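Local coordinates for CELL division protein FTSZ (Haloferax volcanii, PDB 4B45), which binds and hydrolyses GTP as a tubulin-like cytoskeletal protein and takes part in controlling the shape of the archaeal cell, at residues A[48-53]-A[87-92]; A[249-254]-A[286-291]. All blocks are in the same frame, centred on the assembly; numbering follows the deposited sequence.

Interaction 1: residues A[48-53]-A[87-92]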
# COMPACT_ATOMS: atom_id res chain seq x y z
N PRO A 48 -17.35 7.45 -0.65
CA PRO A 48 -17.58 8.42 0.42
C PRO A 48 -16.47 9.47 0.53
O PRO A 48 -16.44 10.23 1.49
CB PRO A 48 -17.57 7.54 1.68
CG PRO A 48 -16.61 6.47 1.34
CD PRO A 48 -16.77 6.20 -0.13
N VAL A 49 -15.56 9.51 -0.45
CA VAL A 49 -14.51 10.51 -0.47
C VAL A 49 -14.82 11.56 -1.52
O VAL A 49 -15.72 11.37 -2.35
CB VAL A 49 -13.14 9.88 -0.78
CG1 VAL A 49 -12.82 8.76 0.22
CG2 VAL A 49 -13.12 9.34 -2.22
N GLU A 50 -14.11 12.68 -1.48
CA GLU A 50 -14.20 13.68 -2.53
C GLU A 50 -13.86 13.03 -3.87
O GLU A 50 -12.92 12.24 -3.95
CB GLU A 50 -13.26 14.85 -2.25
CG GLU A 50 -13.18 15.89 -3.36
CD GLU A 50 -14.50 16.61 -3.58
OE1 GLU A 50 -15.24 16.83 -2.59
OE2 GLU A 50 -14.81 16.98 -4.75
N THR A 51 -14.63 13.36 -4.90
CA THR A 51 -14.46 12.75 -6.22
C THR A 51 -14.19 13.80 -7.30
O THR A 51 -14.72 14.91 -7.24
CB THR A 51 -15.70 11.92 -6.62
OG1 THR A 51 -16.85 12.77 -6.66
CG2 THR A 51 -15.96 10.81 -5.62
N VAL A 52 -13.35 13.43 -8.27
CA VAL A 52 -13.10 14.26 -9.44
C VAL A 52 -13.28 13.45 -10.72
O VAL A 52 -12.57 12.46 -10.94
CB VAL A 52 -11.68 14.84 -9.48
CG1 VAL A 52 -11.54 15.76 -10.69
CG2 VAL A 52 -11.36 15.58 -8.20
N LEU A 53 -14.22 13.88 -11.55
CA LEU A 53 -14.46 13.22 -12.83
C LEU A 53 -13.67 13.96 -13.90
O LEU A 53 -13.76 15.17 -14.03
CB LEU A 53 -15.95 13.18 -13.16
CG LEU A 53 -16.38 12.36 -14.40
CD1 LEU A 53 -16.09 10.87 -14.27
CD2 LEU A 53 -17.85 12.59 -14.73
N ASP A 87 -5.36 21.29 -3.81
CA ASP A 87 -4.95 22.58 -3.28
C ASP A 87 -5.25 22.70 -1.79
O ASP A 87 -4.33 22.80 -0.97
CB ASP A 87 -5.64 23.72 -4.03
CG ASP A 87 -4.98 24.03 -5.37
OD1 ASP A 87 -4.15 23.22 -5.82
OD2 ASP A 87 -5.31 25.08 -5.97
N GLY A 88 -6.52 22.65 -1.43
CA GLY A 88 -6.92 22.77 -0.04
C GLY A 88 -6.88 21.45 0.70
O GLY A 88 -7.40 21.35 1.82
N ARG A 89 -6.26 20.44 0.10
CA ARG A 89 -6.24 19.11 0.69
C ARG A 89 -4.85 18.61 1.08
O ARG A 89 -4.67 18.05 2.16
CB ARG A 89 -6.96 18.11 -0.21
CG ARG A 89 -8.38 18.54 -0.53
CD ARG A 89 -9.21 17.42 -1.11
NE ARG A 89 -10.48 17.90 -1.62
CZ ARG A 89 -11.55 18.12 -0.87
NH1 ARG A 89 -11.49 17.92 0.44
NH2 ARG A 89 -12.67 18.56 -1.41
N VAL A 90 -3.87 18.79 0.19
CA VAL A 90 -2.47 18.55 0.56
C VAL A 90 -2.03 19.73 1.42
O VAL A 90 -1.40 20.67 0.93
CB VAL A 90 -1.54 18.43 -0.66
CG1 VAL A 90 -0.10 18.20 -0.22
CG2 VAL A 90 -2.00 17.31 -1.55
N THR A 91 -2.39 19.69 2.69
CA THR A 91 -2.09 20.81 3.56
C THR A 91 -0.61 20.77 3.93
O THR A 91 0.14 19.93 3.43
CB THR A 91 -2.96 20.82 4.82
OG1 THR A 91 -2.57 19.74 5.69
CG2 THR A 91 -4.44 20.69 4.43
N ALA A 92 -0.22 21.68 4.82
CA ALA A 92 1.16 21.81 5.25
C ALA A 92 1.57 20.64 6.11
O ALA A 92 2.74 20.27 6.18
CB ALA A 92 1.34 23.11 6.02
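Glu50 lays its CB and CG over one face of the Arg89 guanidinium, with CB 3.8 Å above the plane and offset toward the rim. Glu50 CG comes down most closely on the terminal nitrogen, 3.3 Å from Arg89 NH2. The chain of Glu50 leaves the backbone with CG anti to N (chi1 174°) and bends at chi2, which turns the carboxylate back onto the arginine. The two planes are nearly parallel, 10° apart, but offset in height, so Glu50 OE1, 3.3 Å from Arg89 NH2 in a salt bridge, meets it from above the guanidinium plane and not along an N-H. The side chains cross at about a right angle, Arg89 reaching out of its loop extended from CG to NE. Its NH1 makes a salt bridge to Asp33 on strand 31-38; Asp33 is the stronger partner and Glu50 the looser one, and both probably limit the guanidinium's rotation. Arg89 also rests on Val35 of the same strand, while backbone hydrogen bonds to Ala36 tie Glu50 to it. The CA atoms nearest each other, those of Glu50 and Arg89, are 10.2 Å apart, so the side chains bridge the gap. The arrangement is a surface ion-pair network at the edge of the Rossmann-like GTPase domain, linking the outermost parallel strand, 50-53, to the loop that leads from helix 68-85 into strand 96-102.

Interaction 2: residues A[249-254]-A[286-291]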
# COMPACT_ATOMS: atom_id res chain seq x y z
N ARG A 249 6.82 -14.65 10.01
CA ARG A 249 5.66 -14.80 9.14
C ARG A 249 5.43 -13.54 8.32
O ARG A 249 5.14 -13.62 7.13
CB ARG A 249 4.40 -15.16 9.92
CG ARG A 249 4.39 -16.61 10.41
CD ARG A 249 2.97 -17.10 10.58
NE ARG A 249 2.12 -16.10 11.22
CZ ARG A 249 1.92 -16.01 12.54
NH1 ARG A 249 2.52 -16.87 13.36
NH2 ARG A 249 1.13 -15.07 13.03
N ALA A 250 5.58 -12.38 8.96
CA ALA A 250 5.37 -11.09 8.30
C ALA A 250 6.30 -10.95 7.10
O ALA A 250 5.89 -10.48 6.04
CB ALA A 250 5.58 -9.93 9.29
N VAL A 251 7.54 -11.38 7.27
CA VAL A 251 8.55 -11.32 6.22
C VAL A 251 8.39 -12.42 5.17
O VAL A 251 8.63 -12.19 3.99
CB VAL A 251 9.97 -11.39 6.81
CG1 VAL A 251 11.02 -11.41 5.72
CG2 VAL A 251 10.20 -10.24 7.81
N LEU A 252 7.99 -13.62 5.58
CA LEU A 252 7.97 -14.77 4.67
C LEU A 252 6.60 -15.12 4.07
O LEU A 252 6.50 -15.39 2.87
CB LEU A 252 8.61 -16.00 5.32
CG LEU A 252 10.05 -15.82 5.82
CD1 LEU A 252 10.47 -17.00 6.69
CD2 LEU A 252 11.05 -15.63 4.69
N THR A 253 5.54 -15.11 4.89
CA THR A 253 4.21 -15.42 4.36
C THR A 253 3.25 -14.23 4.30
O THR A 253 2.35 -14.21 3.46
CB THR A 253 3.50 -16.57 5.13
OG1 THR A 253 3.11 -16.12 6.44
CG2 THR A 253 4.39 -17.76 5.26
N GLY A 254 3.40 -13.27 5.19
CA GLY A 254 2.37 -12.26 5.38
C GLY A 254 2.59 -10.98 4.62
O GLY A 254 2.04 -9.94 4.96
N ARG A 286 14.53 -8.30 15.25
CA ARG A 286 15.16 -7.35 14.35
C ARG A 286 16.43 -7.94 13.77
O ARG A 286 16.72 -7.76 12.59
CB ARG A 286 15.50 -6.06 15.10
CG ARG A 286 14.30 -5.33 15.65
CD ARG A 286 14.76 -4.13 16.45
NE ARG A 286 13.64 -3.37 17.00
CZ ARG A 286 13.79 -2.39 17.88
NH1 ARG A 286 15.01 -2.07 18.30
NH2 ARG A 286 12.74 -1.74 18.35
N ARG A 287 17.22 -8.61 14.62
CA ARG A 287 18.48 -9.18 14.17
C ARG A 287 18.20 -10.25 13.11
O ARG A 287 18.90 -10.33 12.09
CB ARG A 287 19.27 -9.76 15.35
CG ARG A 287 20.48 -10.57 14.94
CD ARG A 287 21.38 -10.84 16.15
NE ARG A 287 22.22 -12.03 15.99
CZ ARG A 287 21.97 -13.21 16.54
NH1 ARG A 287 20.90 -13.39 17.31
NH2 ARG A 287 22.79 -14.23 16.33
N TRP A 288 17.19 -11.07 13.36
CA TRP A 288 16.74 -12.04 12.36
C TRP A 288 16.37 -11.40 11.01
O TRP A 288 16.72 -11.94 9.96
CB TRP A 288 15.56 -12.87 12.87
CG TRP A 288 15.16 -13.89 11.84
CD1 TRP A 288 15.70 -15.13 11.67
CD2 TRP A 288 14.19 -13.72 10.81
NE1 TRP A 288 15.11 -15.75 10.59
CE2 TRP A 288 14.17 -14.92 10.06
CE3 TRP A 288 13.31 -12.69 10.46
CZ2 TRP A 288 13.32 -15.11 8.97
CZ3 TRP A 288 12.46 -12.88 9.38
CH2 TRP A 288 12.47 -14.08 8.64
N VAL A 289 15.64 -10.29 11.04
CA VAL A 289 15.27 -9.59 9.80
C VAL A 289 16.53 -9.17 9.06
O VAL A 289 16.62 -9.33 7.86
CB VAL A 289 14.34 -8.36 10.05
CG1 VAL A 289 14.19 -7.52 8.78
CG2 VAL A 289 12.97 -8.82 10.54
N GLU A 290 17.52 -8.66 9.80
CA GLU A 290 18.78 -8.25 9.21
C GLU A 290 19.52 -9.41 8.54
O GLU A 290 20.11 -9.24 7.48
CB GLU A 290 19.67 -7.56 10.26
CG GLU A 290 21.05 -7.17 9.74
CD GLU A 290 21.87 -6.41 10.77
OE1 GLU A 290 22.39 -7.05 11.71
OE2 GLU A 290 21.98 -5.18 10.64
N ASP A 291 19.47 -10.59 9.15
CA ASP A 291 20.12 -11.78 8.59
C ASP A 291 19.37 -12.31 7.38
O ASP A 291 19.97 -12.79 6.42
CB ASP A 291 20.23 -12.91 9.62
CG ASP A 291 21.16 -12.57 10.78
OD1 ASP A 291 22.02 -11.66 10.64
OD2 ASP A 291 21.03 -13.23 11.83
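Val251 and Leu252 both meet the six-membered ring of Trp288 at its edge. The closest touch is Val251 CG2 against Trp288 CZ3 at 3.8 Å, with Val251 CB lying in the plane of the ring; Leu252 brings CD1 to 4.0 Å from Trp288 CH2. A second, lighter contact runs from Val251 CG2 to Val289 CG2, 4.1 Å away. The indole reaches its partners because its CG stands anti to the backbone N (chi1 -178°), on a CB that already points at the other helix. With an alanine at Trp288, the edge against Val251 and Leu252 is lost and a gap is likely to open there, leaving the touch of Val251 on Val289 as the contact between the two segments. Farther out, Trp288 also touches Arg248, one turn back on helix 240-252, while Val251 and Val289 are backed by the sheet through Val314 and through Ala266 and Val268. Beyond Leu252, Arg249 O gathers Thr253 N, Gly254 N and, from 34° out of the carbonyl plane, Thr253 OG1. Between the two segments the contact is wholly apolar, so it depends on shape and on keeping methyl groups and ring carbons from water, with little directional demand.

How the interactions relate
Interaction 1 lies at the surface and rests on charge, a single ion pair between partly exposed side chains; interaction 2 is partly buried and apolar, with two buried valines, a partly exposed tryptophan and an exposed leucine. They hold different elements. Residues 48-53 and 87-92 join an edge strand to a loop in the GTPase domain, whereas 249-254 and 286-291 join two helices that pack on the sheet in the C-terminal domain. The contacts sit on opposite sides of the chain's centre, their own centres 37 Å apart, and do not touch. Along the chain the first closes before the second opens.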